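Local structure of iron transport multicopper oxidase FET3 (Saccharomyces cerevisiae, 1ZPU) at residues V16-V24 and S140-T148. The protein oxidises ferrous to ferric iron with four copper ions and molecular oxygen, as required for high-affinity iron uptake in yeast, and also acts as a cuprous oxidase. Sequence-based numbering, arbitrary orientation.
With NAG (2-acetamido-2-deoxy-beta-D-glucopyranose), chain H; MAN (alpha-D-mannopyranose), chain B; NAG (2-acetamido-2-deoxy-beta-D-glucopyranose), chain C.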
# COMPACT_ATOMS: atom_id res chain seq x y z
N VAL A 16 -12.01 -0.44 -19.50
CA VAL A 16 -11.41 -1.47 -18.67
C VAL A 16 -12.47 -2.45 -18.17
O VAL A 16 -12.33 -3.66 -18.24
CB VAL A 16 -10.75 -0.82 -17.45
CG1 VAL A 16 -10.15 -1.88 -16.53
CG2 VAL A 16 -9.71 0.19 -17.92
N ASP A 17 -13.51 -1.85 -17.64
CA ASP A 17 -14.69 -2.48 -17.09
C ASP A 17 -15.36 -3.46 -18.04
O ASP A 17 -15.74 -4.58 -17.65
CB ASP A 17 -15.71 -1.37 -16.81
CG ASP A 17 -16.27 -1.50 -15.48
OD1 ASP A 17 -15.78 -2.45 -14.83
OD2 ASP A 17 -17.15 -0.72 -15.07
N GLY A 18 -15.52 -3.01 -19.28
CA GLY A 18 -16.45 -3.60 -20.18
C GLY A 18 -17.67 -2.71 -20.34
O GLY A 18 -18.47 -2.92 -21.25
N LEU A 19 -17.83 -1.72 -19.47
CA LEU A 19 -19.04 -0.88 -19.52
C LEU A 19 -18.92 0.65 -19.51
O LEU A 19 -19.93 1.35 -19.36
CB LEU A 19 -20.08 -1.34 -18.49
CG LEU A 19 -19.83 -2.06 -17.18
CD1 LEU A 19 -21.18 -2.19 -16.56
CD2 LEU A 19 -19.26 -3.47 -17.36
N LYS A 20 -17.71 1.18 -19.70
CA LYS A 20 -17.52 2.62 -19.75
C LYS A 20 -16.19 2.97 -20.38
O LYS A 20 -15.14 2.68 -19.81
CB LYS A 20 -17.58 3.21 -18.33
CG LYS A 20 -18.41 4.48 -18.20
CD LYS A 20 -17.84 5.64 -19.01
CE LYS A 20 -18.73 6.89 -18.91
NZ LYS A 20 -18.78 7.41 -17.51
N SER A 21 -16.23 3.58 -21.56
CA SER A 21 -15.00 4.14 -22.11
C SER A 21 -14.70 5.41 -21.34
O SER A 21 -15.56 6.27 -21.15
CB SER A 21 -15.05 4.37 -23.62
OG SER A 21 -13.78 4.05 -24.18
N ARG A 22 -13.47 5.52 -20.87
CA ARG A 22 -13.15 6.38 -19.78
C ARG A 22 -11.65 6.64 -19.84
O ARG A 22 -10.88 5.73 -20.18
CB ARG A 22 -13.54 5.60 -18.53
CG ARG A 22 -13.23 6.23 -17.24
CD ARG A 22 -12.56 5.24 -16.36
NE ARG A 22 -11.31 5.82 -15.89
CZ ARG A 22 -10.98 5.97 -14.62
NH1 ARG A 22 -11.79 5.53 -13.65
NH2 ARG A 22 -9.83 6.52 -14.30
N PRO A 23 -11.21 7.87 -19.56
CA PRO A 23 -9.76 8.13 -19.60
C PRO A 23 -9.02 7.39 -18.49
O PRO A 23 -9.46 7.40 -17.35
CB PRO A 23 -9.64 9.65 -19.41
CG PRO A 23 -10.99 10.19 -19.62
CD PRO A 23 -11.96 9.09 -19.24
N VAL A 24 -7.91 6.76 -18.85
CA VAL A 24 -7.04 6.12 -17.89
C VAL A 24 -5.61 6.65 -18.06
O VAL A 24 -5.30 7.23 -19.11
CB VAL A 24 -7.09 4.56 -18.03
CG1 VAL A 24 -8.49 4.04 -17.77
CG2 VAL A 24 -6.64 4.12 -19.40
N SER A 140 -8.43 -5.63 -8.33
CA SER A 140 -8.68 -4.22 -8.05
C SER A 140 -10.16 -3.92 -8.12
O SER A 140 -10.91 -4.74 -8.62
CB SER A 140 -7.93 -3.35 -9.06
OG SER A 140 -8.19 -1.98 -8.81
N GLU A 141 -10.59 -2.77 -7.61
CA GLU A 141 -11.93 -2.26 -7.94
C GLU A 141 -11.78 -1.23 -9.05
O GLU A 141 -10.67 -0.76 -9.31
CB GLU A 141 -12.65 -1.66 -6.72
CG GLU A 141 -12.16 -0.26 -6.30
CD GLU A 141 -10.80 -0.28 -5.62
OE1 GLU A 141 -10.76 -0.63 -4.40
OE2 GLU A 141 -9.78 0.04 -6.30
N TRP A 142 -12.89 -0.88 -9.70
CA TRP A 142 -12.85 0.08 -10.79
C TRP A 142 -13.97 1.15 -10.67
O TRP A 142 -15.13 0.83 -10.39
CB TRP A 142 -12.92 -0.67 -12.12
CG TRP A 142 -12.68 0.20 -13.29
CD1 TRP A 142 -13.57 0.53 -14.27
CD2 TRP A 142 -11.47 0.87 -13.61
NE1 TRP A 142 -12.98 1.36 -15.19
CE2 TRP A 142 -11.69 1.60 -14.80
CE3 TRP A 142 -10.21 0.94 -13.00
CZ2 TRP A 142 -10.72 2.37 -15.40
CZ3 TRP A 142 -9.23 1.73 -13.60
CH2 TRP A 142 -9.50 2.43 -14.79
N TYR A 143 -13.59 2.41 -10.87
CA TYR A 143 -14.53 3.55 -10.86
C TYR A 143 -14.76 4.01 -12.27
O TYR A 143 -13.90 3.86 -13.13
CB TYR A 143 -13.98 4.72 -10.03
CG TYR A 143 -14.01 4.49 -8.53
CD1 TYR A 143 -13.02 3.76 -7.90
CD2 TYR A 143 -15.04 5.00 -7.75
CE1 TYR A 143 -13.03 3.55 -6.53
CE2 TYR A 143 -15.07 4.79 -6.37
CZ TYR A 143 -14.06 4.05 -5.78
OH TYR A 143 -14.05 3.83 -4.42
N HIS A 144 -15.93 4.59 -12.51
CA HIS A 144 -16.29 5.15 -13.81
C HIS A 144 -15.95 6.61 -13.94
O HIS A 144 -15.96 7.17 -15.02
CB HIS A 144 -17.78 4.96 -14.03
CG HIS A 144 -18.13 3.58 -14.46
ND1 HIS A 144 -19.32 3.28 -15.09
CD2 HIS A 144 -17.43 2.43 -14.40
CE1 HIS A 144 -19.34 1.99 -15.37
NE2 HIS A 144 -18.21 1.45 -14.96
N ASP A 145 -15.68 7.25 -12.81
CA ASP A 145 -15.24 8.62 -12.80
C ASP A 145 -13.80 8.68 -12.31
O ASP A 145 -13.40 7.87 -11.48
CB ASP A 145 -16.15 9.46 -11.91
CG ASP A 145 -17.59 9.50 -12.40
OD1 ASP A 145 -17.97 10.45 -13.15
OD2 ASP A 145 -18.36 8.58 -12.04
N LEU A 146 -13.05 9.64 -12.82
CA LEU A 146 -11.68 9.87 -12.39
C LEU A 146 -11.64 10.34 -10.94
O LEU A 146 -12.59 10.95 -10.45
CB LEU A 146 -11.02 10.93 -13.25
CG LEU A 146 -10.85 10.68 -14.75
CD1 LEU A 146 -12.13 11.03 -15.52
CD2 LEU A 146 -9.73 11.56 -15.20
N VAL A 147 -10.53 10.06 -10.27
CA VAL A 147 -10.40 10.42 -8.87
C VAL A 147 -10.50 11.93 -8.66
O VAL A 147 -11.17 12.38 -7.74
CB VAL A 147 -9.15 9.82 -8.30
CG1 VAL A 147 -9.01 10.16 -6.85
CG2 VAL A 147 -9.24 8.35 -8.44
N THR A 148 -9.89 12.70 -9.55
CA THR A 148 -9.98 14.15 -9.49
C THR A 148 -11.42 14.65 -9.32
O THR A 148 -11.68 15.52 -8.47
CB THR A 148 -9.25 14.79 -10.70
OG1 THR A 148 -7.89 15.04 -10.32
CG2 THR A 148 -9.91 16.11 -11.17
C1 NAG H . -18.10 -9.62 -18.42
C2 NAG H . -17.94 -8.44 -19.40
C3 NAG H . -18.90 -7.29 -19.11
C4 NAG H . -20.34 -7.75 -18.92
C5 NAG H . -20.30 -8.90 -17.91
C6 NAG H . -21.65 -9.56 -17.70
C7 NAG H . -15.68 -7.61 -20.08
C8 NAG H . -15.54 -8.44 -21.32
N2 NAG H . -16.63 -7.89 -19.19
O3 NAG H . -18.88 -6.33 -20.14
O4 NAG H . -21.09 -6.65 -18.44
O5 NAG H . -19.47 -9.92 -18.45
O6 NAG H . -21.94 -10.22 -18.91
O7 NAG H . -14.90 -6.70 -19.83
C1 MAN B . -23.72 -3.01 -14.34
C2 MAN B . -22.91 -3.93 -13.43
C3 MAN B . -22.61 -3.26 -12.10
C4 MAN B . -22.03 -1.88 -12.33
C5 MAN B . -22.97 -1.05 -13.19
C6 MAN B . -22.34 0.30 -13.47
O2 MAN B . -21.69 -4.23 -14.05
O3 MAN B . -21.67 -4.03 -11.38
O4 MAN B . -21.84 -1.23 -11.10
O5 MAN B . -23.15 -1.72 -14.41
O6 MAN B . -23.17 0.97 -14.39
C1 NAG C . -22.17 -6.26 -19.32
C2 NAG C . -23.36 -5.75 -18.49
C3 NAG C . -24.41 -5.04 -19.32
C4 NAG C . -23.81 -4.03 -20.30
C5 NAG C . -22.72 -4.77 -21.08
C6 NAG C . -22.04 -3.89 -22.11
C7 NAG C . -23.92 -7.08 -16.51
C8 NAG C . -24.86 -8.13 -15.98
N2 NAG C . -24.03 -6.85 -17.82
O3 NAG C . -25.32 -4.39 -18.46
O4 NAG C . -24.85 -3.60 -21.15
O5 NAG C . -21.72 -5.25 -20.19
O6 NAG C . -21.14 -3.02 -21.47
O7 NAG C . -23.11 -6.52 -15.77
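The Arg-22 guanidinium lies across one face of the Trp-142 indole, offset toward its rim, where the first cupredoxin-like domain of this multicopper oxidase meets the second. Residues 16-24 turn from strand 2-14 into strand 22-27. Residues 140-148 leave strand 133-142 and run on to helix 147-154. The guanidinium and indole planes are 32° apart, and the two side chains approach from opposite directions. Trp-142 CZ2 sits over one guanidinium face, 3.5 Å from Arg-22 NE. Leu-146 lies more loosely over the opposite face, toward its rim. The opposite side of the indole carries Val-16, whose CB stands over the five-membered ring in a CH-pi contact. Val-24 CG1 meets the indole at its edge. With CG anti to the backbone N (chi1 -171°), Trp-142 sends its ring between Val-16 and Arg-22.

The bends at chi2 and chi3 turn the Arg-22 guanidinium toward two carbonyls near its plane. Arg-22 NH1 donates to Tyr-143 O at 2.7 Å, from above that carbonyl's plane. Arg-22 NE donates to Pro-23 O at 2.8 Å, and NH2 adds a weak bond to the same oxygen. NH2 also forms a salt bridge with Asp-114, whose carboxylate also accepts a hydrogen bond from Val-147 N at the helix start. A leucine in place of Arg-22 would probably leave Tyr-143 O without this donor, Asp-114 without its salt-bridge mate and one face of Trp-142 less well covered.

Further along, the aliphatic part of Lys-20 lies over the His-144 ring, with CB 3.7 Å from the ring centroid and nearly on its normal. Leu-19 and His-144 border an N-linked glycan, and a mannose comes near both. At the imidazole edge, His-144 NE2 points at Asp-17 OD2, though the modelled 2.4 Å is too short to take at face value. The carboxylate stands nearly perpendicular to the ring, at 85°.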